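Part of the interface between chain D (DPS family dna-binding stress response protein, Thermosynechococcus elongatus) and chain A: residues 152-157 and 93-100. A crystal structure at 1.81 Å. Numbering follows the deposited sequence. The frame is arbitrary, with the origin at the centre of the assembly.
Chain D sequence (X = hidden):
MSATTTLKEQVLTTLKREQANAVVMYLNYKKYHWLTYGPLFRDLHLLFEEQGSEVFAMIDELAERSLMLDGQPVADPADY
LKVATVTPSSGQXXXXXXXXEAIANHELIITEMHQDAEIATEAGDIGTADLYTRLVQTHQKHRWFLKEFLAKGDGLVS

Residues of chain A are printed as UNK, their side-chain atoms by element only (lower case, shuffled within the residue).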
# COMPACT_ATOMS: atom_id res chain seq x y z
N LYS D 152 -0.83 26.27 32.07
CA LYS D 152 -1.01 27.67 31.66
C LYS D 152 0.31 28.40 31.46
O LYS D 152 1.38 27.83 31.69
CB LYS D 152 -1.94 28.44 32.61
CG LYS D 152 -1.98 27.96 34.04
CD LYS D 152 -3.40 27.56 34.45
CE LYS D 152 -4.45 28.45 33.82
NZ LYS D 152 -5.81 27.86 33.90
N GLY D 153 0.23 29.64 31.01
CA GLY D 153 1.42 30.45 30.80
C GLY D 153 2.22 30.10 29.55
O GLY D 153 3.44 30.28 29.52
N ASP D 154 1.53 29.60 28.53
CA ASP D 154 2.20 29.32 27.25
C ASP D 154 2.61 30.58 26.48
O ASP D 154 3.47 30.52 25.59
CB ASP D 154 1.40 28.32 26.40
CG ASP D 154 0.03 28.85 25.98
OD1 ASP D 154 -0.08 30.03 25.61
OD2 ASP D 154 -0.93 28.06 26.01
N GLY D 155 2.00 31.72 26.83
CA GLY D 155 2.33 33.01 26.22
C GLY D 155 1.57 33.32 24.94
O GLY D 155 1.73 34.40 24.37
N LEU D 156 0.73 32.39 24.50
CA LEU D 156 -0.05 32.58 23.28
C LEU D 156 -1.55 32.68 23.58
O LEU D 156 -2.22 33.58 23.08
CB LEU D 156 0.22 31.45 22.28
CG LEU D 156 1.65 31.24 21.76
CD1 LEU D 156 1.72 29.95 20.92
CD2 LEU D 156 2.17 32.42 20.93
N VAL D 157 -2.08 31.75 24.37
CA VAL D 157 -3.51 31.70 24.69
C VAL D 157 -3.77 31.49 26.18
O VAL D 157 -4.93 31.46 26.62
CB VAL D 157 -4.25 30.56 23.92
CG1 VAL D 157 -4.27 30.83 22.41
CG2 VAL D 157 -3.64 29.19 24.24
N UNK A 93 11.63 27.64 28.51
CA UNK A 93 11.05 28.62 27.60
C UNK A 93 9.54 28.48 27.59
O UNK A 93 9.01 27.38 27.73
c UNK A 93 13.07 28.62 25.89
c UNK A 93 13.49 30.07 26.11
c UNK A 93 13.41 28.16 24.47
c UNK A 93 11.57 28.42 26.17
N UNK A 94 8.84 29.60 27.39
CA UNK A 94 7.41 29.54 27.11
C UNK A 94 7.24 29.09 25.67
O UNK A 94 8.21 29.13 24.89
c UNK A 94 6.72 30.91 27.28
c UNK A 94 7.03 31.53 28.64
o UNK A 94 7.15 31.79 26.23
N UNK A 95 6.04 28.67 25.31
CA UNK A 95 5.76 28.29 23.92
C UNK A 95 6.02 29.45 22.97
O UNK A 95 6.64 29.26 21.91
c UNK A 95 4.14 26.49 24.63
c UNK A 95 4.13 27.32 22.27
c UNK A 95 4.34 27.71 23.72
N UNK A 96 5.57 30.65 23.34
CA UNK A 96 5.85 31.85 22.54
C UNK A 96 7.35 32.02 22.30
O UNK A 96 7.78 32.26 21.18
c UNK A 96 4.77 35.55 23.04
c UNK A 96 5.50 34.39 22.41
c UNK A 96 5.28 33.11 23.21
c UNK A 96 5.05 36.84 22.28
n UNK A 96 4.41 38.01 22.94
N UNK A 97 8.14 31.86 23.36
CA UNK A 97 9.60 31.97 23.26
C UNK A 97 10.23 30.91 22.36
O UNK A 97 11.17 31.20 21.61
n UNK A 97 11.34 34.15 27.26
o UNK A 97 10.47 32.09 27.51
c UNK A 97 10.23 31.92 24.64
c UNK A 97 10.06 33.22 25.43
c UNK A 97 10.64 33.10 26.83
N UNK A 98 9.72 29.68 22.43
CA UNK A 98 10.17 28.60 21.55
C UNK A 98 9.95 28.97 20.08
O UNK A 98 10.85 28.81 19.25
c UNK A 98 9.70 26.68 23.19
c UNK A 98 9.43 27.31 21.84
c UNK A 98 8.86 24.88 25.12
s UNK A 98 8.63 25.24 23.38
N UNK A 99 8.75 29.46 19.78
CA UNK A 99 8.40 29.86 18.43
C UNK A 99 9.26 31.03 17.94
O UNK A 99 9.77 31.00 16.81
c UNK A 99 6.55 30.83 16.99
c UNK A 99 6.08 28.84 18.50
c UNK A 99 6.88 30.16 18.33
c UNK A 99 4.57 29.02 18.67
N UNK A 100 9.45 32.03 18.79
CA UNK A 100 10.32 33.18 18.49
C UNK A 100 11.77 32.76 18.21
O UNK A 100 12.40 33.24 17.24
c UNK A 100 10.26 34.20 19.64
c UNK A 100 8.76 35.85 20.90
o UNK A 100 9.42 35.63 21.93
o UNK A 100 7.92 36.76 20.82
c UNK A 100 8.95 34.99 19.66

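Position 93 carries four side-chain carbons forked at the second, and none reaches chain D's stretch. A fork at the second carbon marks leucine, Leu93(A); this contact sets no demand on its type.

Position 94 has one carbon bearing an oxygen and a carbon; the branching carbon lies against Asp154(D) O, and the methyl carbon is near Gly153(D) O. This is threonine. Thr94(A) occupies the N-cap of the helix that begins at 95. Its OG1 accepts a hydrogen bond from the backbone N of position 97 at 3.0 Å, satisfying an amide that has no carbonyl one turn earlier in the helix. Its CB is 3.7 Å from Asp154(D) O, so a short, branched side chain both caps the helix and lines the contact.

Position 95 shows three carbons, one carrying the other two; they lie against Asp154(D) and Leu156(D). This is valine. Val95(A) points toward chain D. Its CG2 is 3.7 Å from Asp154(D) CB, and its CG1 is 3.8 Å from Leu156(D) CD1; a compact apolar side chain suits this buried place.

Position 96 has four carbons in a row ending in nitrogen, and its carbons touch Gly155(D) and Leu156(D). This is lysine. Lys96(A) starts toward chain D, but its extended chain, t at all four chi angles, leads its end away. The aliphatic part does the packing, with CB 3.9 Å from Leu156(D) CD2 and CD 3.5 Å from Gly155(D) O.

At position 97, three carbons, the third bearing oxygen and nitrogen, touch nothing on chain D and identify glutamine. The OE1 of Gln97(A) accepts from Thr94(A) N at 3.0 Å, answering the threonine cap with a reciprocal bond.

Position 98, an unbranched chain of two carbons, sulfur and carbon, lies beyond reach of this stretch. It is methionine; Met98(A) is buried, which suits an apolar chain.

Position 99 has four carbons forked at the first, one arm two carbons long, and meets Leu156(D). This is isoleucine. The longer arm of Ile99(A) brings CD1 to 3.7 Å from Leu156(D) CD1; in a buried place facing an apolar side-chain end, a hydrocarbon arm suits.

Position 100 has three carbons, the third carrying two oxygens, all clear of chain D. This is glutamate; the contact sets no demand on Glu100(A).

The contact works by presenting a carbonyl to a helix start, where amides lack intrahelical partners. Lys96(A) N donates to Asp154(D) O at 3.1 Å, with an angle of 161°. Asp154(D) OD1 accepts from Leu156(D) N at 2.7 Å and Val157(D) N at 2.9 Å, bracing the turn. Gly155(D) permits the close approach: an ideal CB would lie 3.1 Å from Lys96(A) CB, and its backbone angles themselves call for glycine. Leu156(D) completes the contact with apolar packing against Val95(A) and Ile99(A).

Chain A 93-100: LTVKQMIE
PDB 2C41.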